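Local structure of T9SS C-terminal target domain-containing protein (Bacteroides cellulosilyticus, 5JVK) at residues Lys25-Asn30 with Leu61-Thr66; Tyr418-Thr423 with Lys430-Gly435. The protein belongs to glycoside hydrolase family 39 and probably hydrolyses O-glycosidic bonds of carbohydrate substrates in a human gut symbiont. One frame throughout, in Å; residues are numbered along the deposited sequence.

Contact 1. Residues Lys25-Asn30 with Leu61-Thr66; sequences KNVAKN and LVIDVT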
ATOM      1  N   LYS A  25      -8.302 -16.120  20.171  1.00 35.69           N
ATOM      2  CA  LYS A  25      -8.285 -14.684  19.910  1.00 36.36           C
ATOM      3  C   LYS A  25      -8.931 -13.907  21.057  1.00 37.00           C
ATOM      4  O   LYS A  25     -10.137 -14.003  21.279  1.00 36.74           O
ATOM      5  CB  LYS A  25      -8.999 -14.387  18.586  1.00 36.01           C
ATOM      6  CG  LYS A  25      -8.458 -15.159  17.383  1.00 35.69           C
ATOM      7  CD  LYS A  25      -6.958 -14.970  17.183  1.00 35.49           C
ATOM      8  CE  LYS A  25      -6.446 -15.734  15.975  1.00 35.41           C
ATOM      9  NZ  LYS A  25      -4.960 -15.665  15.883  1.00 35.21           N
ATOM     10  N   ASN A  26      -8.104 -13.149  21.779  1.00 38.06           N
ATOM     11  CA  ASN A  26      -8.552 -12.293  22.875  1.00 39.11           C
ATOM     12  C   ASN A  26      -9.107 -10.991  22.284  1.00 39.37           C
ATOM     13  O   ASN A  26      -8.393  -9.993  22.158  1.00 39.51           O
ATOM     14  CB  ASN A  26      -7.381 -12.032  23.844  1.00 39.62           C
ATOM     15  CG  ASN A  26      -7.815 -11.408  25.167  1.00 40.50           C
ATOM     16  OD1 ASN A  26      -8.999 -11.176  25.418  1.00 40.30           O
ATOM     17  ND2 ASN A  26      -6.839 -11.141  26.030  1.00 40.98           N
ATOM     18  N   VAL A  27     -10.386 -11.022  21.917  1.00 39.83           N
ATOM     19  CA  VAL A  27     -11.033  -9.905  21.208  1.00 40.88           C
ATOM     20  C   VAL A  27     -11.451  -8.728  22.103  1.00 42.47           C
ATOM     21  O   VAL A  27     -11.373  -7.575  21.672  1.00 43.15           O
ATOM     22  CB  VAL A  27     -12.249 -10.370  20.361  1.00 40.59           C
ATOM     23  CG1 VAL A  27     -11.836 -11.476  19.399  1.00 40.36           C
ATOM     24  CG2 VAL A  27     -13.430 -10.803  21.231  1.00 40.39           C
ATOM     25  N   ALA A  28     -11.896  -9.011  23.328  1.00 44.41           N
ATOM     26  CA  ALA A  28     -12.420  -7.970  24.223  1.00 45.79           C
ATOM     27  C   ALA A  28     -12.415  -8.390  25.696  1.00 47.75           C
ATOM     28  O   ALA A  28     -12.084  -9.531  26.021  1.00 48.19           O
ATOM     29  CB  ALA A  28     -13.829  -7.584  23.791  1.00 45.50           C
ATOM     30  N   LYS A  29     -12.773  -7.451  26.574  1.00 50.21           N
ATOM     31  CA  LYS A  29     -12.881  -7.693  28.018  1.00 51.80           C
ATOM     32  C   LYS A  29     -14.214  -7.169  28.558  1.00 52.93           C
ATOM     33  O   LYS A  29     -14.695  -6.113  28.137  1.00 53.58           O
ATOM     34  CB  LYS A  29     -11.723  -7.014  28.756  1.00 52.51           C
ATOM     35  CG  LYS A  29     -11.630  -7.349  30.238  1.00 52.80           C
ATOM     36  CD  LYS A  29     -10.351  -6.804  30.851  1.00 53.31           C
ATOM     37  CE  LYS A  29     -10.323  -7.011  32.358  1.00 53.85           C
ATOM     38  NZ  LYS A  29      -9.024  -6.589  32.954  1.00 54.03           N
ATOM     39  N   ASN A  30     -14.796  -7.915  29.494  1.00 53.63           N
ATOM     40  CA  ASN A  30     -16.038  -7.527  30.156  1.00 54.01           C
ATOM     41  C   ASN A  30     -15.702  -6.599  31.325  1.00 55.34           C
ATOM     42  O   ASN A  30     -15.052  -7.022  32.283  1.00 55.40           O
ATOM     43  CB  ASN A  30     -16.771  -8.778  30.657  1.00 53.45           C
ATOM     44  CG  ASN A  30     -18.210  -8.506  31.074  1.00 53.16           C
ATOM     45  OD1 ASN A  30     -18.592  -7.372  31.370  1.00 53.20           O
ATOM     46  ND2 ASN A  30     -19.020  -9.560  31.106  1.00 52.35           N
ATOM     47  N   LEU A  61     -12.751 -11.959  27.128  1.00 44.28           N
ATOM     48  CA  LEU A  61     -13.470 -12.708  26.094  1.00 43.00           C
ATOM     49  C   LEU A  61     -12.479 -13.273  25.077  1.00 42.01           C
ATOM     50  O   LEU A  61     -11.819 -12.513  24.364  1.00 41.26           O
ATOM     51  CB  LEU A  61     -14.499 -11.820  25.388  1.00 42.88           C
ATOM     52  CG  LEU A  61     -15.260 -12.420  24.195  1.00 43.10           C
ATOM     53  CD1 LEU A  61     -15.910 -13.752  24.547  1.00 42.98           C
ATOM     54  CD2 LEU A  61     -16.301 -11.434  23.684  1.00 43.07           C
ATOM     55  N   VAL A  62     -12.394 -14.603  25.016  1.00 40.54           N
ATOM     56  CA  VAL A  62     -11.495 -15.309  24.106  1.00 39.79           C
ATOM     57  C   VAL A  62     -12.311 -16.287  23.258  1.00 39.09           C
ATOM     58  O   VAL A  62     -13.147 -17.016  23.793  1.00 39.83           O
ATOM     59  CB  VAL A  62     -10.397 -16.067  24.885  1.00 39.94           C
ATOM     60  CG1 VAL A  62      -9.476 -16.828  23.936  1.00 40.15           C
ATOM     61  CG2 VAL A  62      -9.596 -15.095  25.748  1.00 40.02           C
ATOM     62  N   ILE A  63     -12.063 -16.294  21.945  1.00 37.61           N
ATOM     63  CA  ILE A  63     -12.806 -17.134  20.996  1.00 36.76           C
ATOM     64  C   ILE A  63     -11.834 -17.998  20.193  1.00 36.04           C
ATOM     65  O   ILE A  63     -10.835 -17.498  19.677  1.00 35.70           O
ATOM     66  CB  ILE A  63     -13.666 -16.284  20.026  1.00 36.99           C
ATOM     67  CG1 ILE A  63     -14.545 -15.303  20.818  1.00 37.27           C
ATOM     68  CG2 ILE A  63     -14.531 -17.182  19.135  1.00 36.99           C
ATOM     69  CD1 ILE A  63     -15.454 -14.431  19.977  1.00 37.30           C
ATOM     70  N   ASP A  64     -12.146 -19.291  20.088  1.00 35.57           N
ATOM     71  CA  ASP A  64     -11.344 -20.246  19.320  1.00 35.10           C
ATOM     72  C   ASP A  64     -11.677 -20.133  17.831  1.00 33.57           C
ATOM     73  O   ASP A  64     -12.788 -20.465  17.416  1.00 33.26           O
ATOM     74  CB  ASP A  64     -11.612 -21.684  19.786  1.00 36.18           C
ATOM     75  CG  ASP A  64     -11.197 -21.927  21.230  1.00 37.27           C
ATOM     76  OD1 ASP A  64     -10.007 -21.725  21.550  1.00 36.93           O
ATOM     77  OD2 ASP A  64     -12.059 -22.345  22.038  1.00 37.93           O
ATOM     78  N   VAL A  65     -10.711 -19.670  17.039  1.00 31.83           N
ATOM     79  CA  VAL A  65     -10.884 -19.465  15.600  1.00 30.49           C
ATOM     80  C   VAL A  65     -10.061 -20.513  14.854  1.00 29.96           C
ATOM     81  O   VAL A  65      -8.833 -20.488  14.907  1.00 30.10           O
ATOM     82  CB  VAL A  65     -10.446 -18.042  15.193  1.00 30.03           C
ATOM     83  CG1 VAL A  65     -10.586 -17.832  13.689  1.00 29.81           C
ATOM     84  CG2 VAL A  65     -11.255 -17.003  15.964  1.00 29.99           C
ATOM     85  N   THR A  66     -10.749 -21.426  14.167  1.00 29.25           N
ATOM     86  CA  THR A  66     -10.123 -22.572  13.493  1.00 28.96           C
ATOM     87  C   THR A  66      -9.714 -22.338  12.031  1.00 28.52           C
ATOM     88  O   THR A  66      -9.010 -23.174  11.454  1.00 28.66           O
ATOM     89  CB  THR A  66     -11.051 -23.804  13.520  1.00 29.08           C
ATOM     90  OG1 THR A  66     -12.206 -23.559  12.708  1.00 29.54           O
ATOM     91  CG2 THR A  66     -11.486 -24.127  14.946  1.00 29.04           C
TER
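Lys25 is held to the opposing strand through both its backbone N and its backbone O: Lys25 N donates to Ile63 O over 2.9 Å, and Lys25 O accepts a hydrogen bond from Ile63 N at 3.1 Å, both N-H groups pointing well along the bond but lying above the carbonyl planes they address. The same Lys25 O also receives a CA-H...O contact from Val62 CA at 3.4 Å. Beyond the backbone, the side chain leaves with CG anti to the carbonyl carbon, which sets Lys25 CG 3.6 Å from the Val65 CG2 methyl, the two side chains crossing at about a right angle; the bend at the second torsion (chi2 -55°) then turns the rest of the chain away, and the amine reaches Asp21 O and Ser19 OG. Asn26 follows as the centre of an inverse gamma turn, and through this kink three residue steps, from Lys25 to Ala28, are matched by only two from Ile63 back to Leu61. The strands belong to a three-stranded antiparallel sheet that packs on a five-stranded one as an N-terminal beta-sandwich; Val27, Leu61, Ile63 and Val65 reach strands of that second layer. Leu61 takes up the register past the kink, its amide N giving a 2.8 Å hydrogen bond to Ala28 O, while Leu61 CB rests 3.4 Å from the same oxygen. The carbonyl of Leu61 gets a weak, bent bond (127°) from Val27 N. With CG anti to its backbone N, Leu61 crosses Val27 obliquely, the Val27 CG2 methyl lying 3.8 Å from Leu61 CD2. That methyl occupies the crowded position between the backbone N and carbonyl carbon of Val27, and it also approaches Ile63 CD1.

Contact 2. Residues Tyr418-Thr423 with Lys430-Gly435; sequences YTFQET and KVLAFG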
ATOM      1  N   TYR A 418       8.292 -13.981  -5.262  1.00 27.26           N
ATOM      2  CA  TYR A 418       8.236 -14.855  -6.431  1.00 27.64           C
ATOM      3  C   TYR A 418       8.144 -14.019  -7.708  1.00 27.04           C
ATOM      4  O   TYR A 418       7.510 -12.965  -7.719  1.00 27.03           O
ATOM      5  CB  TYR A 418       7.027 -15.799  -6.349  1.00 27.96           C
ATOM      6  CG  TYR A 418       7.071 -16.821  -5.226  1.00 28.55           C
ATOM      7  CD1 TYR A 418       8.198 -17.621  -5.022  1.00 29.12           C
ATOM      8  CD2 TYR A 418       5.967 -17.018  -4.392  1.00 28.74           C
ATOM      9  CE1 TYR A 418       8.233 -18.568  -4.005  1.00 29.60           C
ATOM     10  CE2 TYR A 418       5.992 -17.964  -3.374  1.00 29.12           C
ATOM     11  CZ  TYR A 418       7.126 -18.737  -3.184  1.00 29.68           C
ATOM     12  OH  TYR A 418       7.158 -19.674  -2.176  1.00 30.26           O
ATOM     13  N   THR A 419       8.780 -14.495  -8.774  1.00 26.49           N
ATOM     14  CA  THR A 419       8.751 -13.814 -10.064  1.00 26.37           C
ATOM     15  C   THR A 419       7.678 -14.420 -10.972  1.00 26.62           C
ATOM     16  O   THR A 419       7.284 -15.581 -10.813  1.00 25.99           O
ATOM     17  CB  THR A 419      10.121 -13.873 -10.759  1.00 26.20           C
ATOM     18  OG1 THR A 419      10.520 -15.236 -10.932  1.00 26.73           O
ATOM     19  CG2 THR A 419      11.167 -13.146  -9.929  1.00 26.18           C
ATOM     20  N   PHE A 420       7.216 -13.616 -11.927  1.00 26.68           N
ATOM     21  CA  PHE A 420       6.145 -14.016 -12.838  1.00 26.77           C
ATOM     22  C   PHE A 420       6.628 -15.080 -13.825  1.00 27.08           C
ATOM     23  O   PHE A 420       7.700 -14.942 -14.407  1.00 27.20           O
ATOM     24  CB  PHE A 420       5.610 -12.791 -13.587  1.00 26.60           C
ATOM     25  CG  PHE A 420       4.626 -13.125 -14.669  1.00 26.30           C
ATOM     26  CD1 PHE A 420       3.349 -13.573 -14.349  1.00 26.01           C
ATOM     27  CD2 PHE A 420       4.980 -13.004 -16.013  1.00 25.98           C
ATOM     28  CE1 PHE A 420       2.443 -13.891 -15.348  1.00 25.93           C
ATOM     29  CE2 PHE A 420       4.079 -13.321 -17.014  1.00 25.87           C
ATOM     30  CZ  PHE A 420       2.809 -13.760 -16.680  1.00 26.07           C
ATOM     31  N   GLN A 421       5.822 -16.126 -14.004  1.00 27.69           N
ATOM     32  CA  GLN A 421       6.167 -17.265 -14.857  1.00 28.34           C
ATOM     33  C   GLN A 421       5.444 -17.225 -16.196  1.00 28.90           C
ATOM     34  O   GLN A 421       6.083 -17.226 -17.248  1.00 28.67           O
ATOM     35  CB  GLN A 421       5.824 -18.582 -14.154  1.00 28.51           C
ATOM     36  CG  GLN A 421       6.609 -18.840 -12.878  1.00 28.93           C
ATOM     37  CD  GLN A 421       8.094 -19.058 -13.129  1.00 29.30           C
ATOM     38  OE1 GLN A 421       8.478 -19.807 -14.028  1.00 28.96           O
ATOM     39  NE2 GLN A 421       8.937 -18.404 -12.331  1.00 29.72           N
ATOM     40  N   GLU A 422       4.113 -17.192 -16.150  1.00 29.81           N
ATOM     41  CA  GLU A 422       3.295 -17.495 -17.325  1.00 30.79           C
ATOM     42  C   GLU A 422       1.886 -16.917 -17.231  1.00 29.73           C
ATOM     43  O   GLU A 422       1.299 -16.874 -16.146  1.00 29.63           O
ATOM     44  CB  GLU A 422       3.193 -19.016 -17.460  1.00 32.44           C
ATOM     45  CG  GLU A 422       2.986 -19.532 -18.867  1.00 34.13           C
ATOM     46  CD  GLU A 422       3.185 -21.035 -18.936  1.00 36.42           C
ATOM     47  OE1 GLU A 422       2.554 -21.760 -18.130  1.00 37.78           O
ATOM     48  OE2 GLU A 422       3.985 -21.494 -19.784  1.00 37.89           O
ATOM     49  N   THR A 423       1.357 -16.464 -18.367  1.00 28.45           N
ATOM     50  CA  THR A 423      -0.060 -16.143 -18.495  1.00 27.61           C
ATOM     51  C   THR A 423      -0.769 -17.376 -19.055  1.00 27.42           C
ATOM     52  O   THR A 423      -0.603 -17.705 -20.231  1.00 27.35           O
ATOM     53  CB  THR A 423      -0.299 -14.937 -19.427  1.00 27.11           C
ATOM     54  OG1 THR A 423       0.444 -13.806 -18.960  1.00 27.09           O
ATOM     55  CG2 THR A 423      -1.779 -14.570 -19.478  1.00 26.85           C
ATOM     56  N   LYS A 430      -8.479 -13.783 -15.817  1.00 23.48           N
ATOM     57  CA  LYS A 430      -7.024 -13.876 -15.691  1.00 23.36           C
ATOM     58  C   LYS A 430      -6.664 -15.141 -14.946  1.00 22.99           C
ATOM     59  O   LYS A 430      -7.262 -15.431 -13.917  1.00 22.94           O
ATOM     60  CB  LYS A 430      -6.465 -12.685 -14.900  1.00 23.84           C
ATOM     61  CG  LYS A 430      -5.808 -11.590 -15.723  1.00 24.00           C
ATOM     62  CD  LYS A 430      -6.816 -10.613 -16.288  1.00 24.43           C
ATOM     63  CE  LYS A 430      -6.136  -9.330 -16.724  1.00 24.71           C
ATOM     64  NZ  LYS A 430      -7.126  -8.380 -17.295  1.00 25.03           N
ATOM     65  N   VAL A 431      -5.692 -15.886 -15.469  1.00 22.77           N
ATOM     66  CA  VAL A 431      -5.036 -16.971 -14.735  1.00 22.79           C
ATOM     67  C   VAL A 431      -3.531 -16.801 -14.943  1.00 22.64           C
ATOM     68  O   VAL A 431      -3.042 -16.924 -16.066  1.00 22.67           O
ATOM     69  CB  VAL A 431      -5.495 -18.372 -15.196  1.00 22.86           C
ATOM     70  CG1 VAL A 431      -4.838 -19.457 -14.344  1.00 22.97           C
ATOM     71  CG2 VAL A 431      -7.013 -18.494 -15.111  1.00 22.89           C
ATOM     72  N   LEU A 432      -2.814 -16.508 -13.860  1.00 22.45           N
ATOM     73  CA  LEU A 432      -1.404 -16.126 -13.916  1.00 22.50           C
ATOM     74  C   LEU A 432      -0.589 -17.031 -13.005  1.00 22.56           C
ATOM     75  O   LEU A 432      -1.050 -17.383 -11.924  1.00 22.41           O
ATOM     76  CB  LEU A 432      -1.235 -14.675 -13.457  1.00 22.53           C
ATOM     77  CG  LEU A 432      -2.179 -13.615 -14.027  1.00 22.46           C
ATOM     78  CD1 LEU A 432      -2.001 -12.303 -13.280  1.00 22.46           C
ATOM     79  CD2 LEU A 432      -1.937 -13.432 -15.516  1.00 22.45           C
ATOM     80  N   ALA A 433       0.618 -17.389 -13.444  1.00 22.76           N
ATOM     81  CA  ALA A 433       1.530 -18.241 -12.671  1.00 22.96           C
ATOM     82  C   ALA A 433       2.728 -17.437 -12.168  1.00 23.15           C
ATOM     83  O   ALA A 433       3.306 -16.644 -12.912  1.00 23.24           O
ATOM     84  CB  ALA A 433       2.006 -19.405 -13.523  1.00 22.99           C
ATOM     85  N   PHE A 434       3.087 -17.647 -10.907  1.00 23.57           N
ATOM     86  CA  PHE A 434       4.268 -17.038 -10.301  1.00 24.36           C
ATOM     87  C   PHE A 434       5.130 -18.144  -9.716  1.00 25.84           C
ATOM     88  O   PHE A 434       4.662 -19.267  -9.519  1.00 25.98           O
ATOM     89  CB  PHE A 434       3.864 -16.052  -9.209  1.00 24.02           C
ATOM     90  CG  PHE A 434       3.142 -14.845  -9.725  1.00 23.70           C
ATOM     91  CD1 PHE A 434       3.826 -13.665  -9.981  1.00 23.72           C
ATOM     92  CD2 PHE A 434       1.776 -14.890  -9.967  1.00 23.71           C
ATOM     93  CE1 PHE A 434       3.161 -12.547 -10.464  1.00 23.63           C
ATOM     94  CE2 PHE A 434       1.104 -13.778 -10.448  1.00 23.85           C
ATOM     95  CZ  PHE A 434       1.798 -12.603 -10.696  1.00 23.77           C
ATOM     96  N   GLY A 435       6.390 -17.831  -9.436  1.00 27.53           N
ATOM     97  CA  GLY A 435       7.317 -18.852  -8.981  1.00 28.91           C
ATOM     98  C   GLY A 435       8.718 -18.404  -8.639  1.00 30.43           C
ATOM     99  O   GLY A 435       9.008 -17.212  -8.562  1.00 30.10           O
TER
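Two adjacent amides share one carbonyl where this antiparallel hairpin is broken by a classic beta bulge: Gln421 N donates to Ala433 O at 2.8 Å, and Glu422 N reaches the same oxygen in a weak hydrogen bond. Ala433 N answers to Glu422 O, nearly along its C=O axis. Before the bulge, Thr419 and Gly435 form a hydrogen-bonded pair, with Thr419 N 2.7 Å from Gly435 O. Gly435 has no side chain, and the bent chain of Gln421 lies against the backbone there, Gln421 CG being 3.6 Å from Gly435 N. Between these bonds Phe434 pairs with Phe420. Phe434 CB lies 3.8 Å from Thr419 O, and the ring leaves with CG anti to the carbonyl carbon (chi1 -67°). Phe434 CD1 then passes 3.7 Å from Phe420 CA, CE1 comes to Phe420 CB at 4.0 Å, and at the tip CZ is 4.1 Å from Phe420 CD1. That last atom stands over a face of the Phe434 ring, offset toward the rim, so the two rings make an edge-to-face pair with planes at 70°. Phe420, with CG anti to its backbone N, extends this edge to Leu432 CB, 4.2 Å from Phe420 CE1. An alanine in place of Phe434 would remove the face met by Phe420 and would probably loosen the packing of this side of the hairpin. The ring of Phe434 also meets that of Phe442, nearly parallel, on strand 439-447, which flanks strand 429-436 in the sheet, whereas strand 419-425 forms the sheet's margin. Phe420, Leu432 and Phe434 look onto helix 350-366, whose Arg365 and Arg366 hydrogen-bond to Tyr418 O and Thr423 OG1.

From the N terminus, contact 1 comes first: segment 25-30 is rejoined by segment 61-66 after an excursion of 30 residues, in which strands 37-44 and 50-55 are laid into the other layer of the N-terminal sandwich. The chain then finishes that sandwich and runs through the eight parallel strands and intervening helices of the closed barrel. Only after helix 403-415 does contact 2 open, closing the short turn of a hairpin at the margin of the antiparallel sheet that follows the barrel. The two loops neither nest nor cross but follow in series, and the centres of contact 1 and contact 2 lie about 38 Å apart. Contact 1 is internal to its domain, while contact 2 borders barrel helix 350-366.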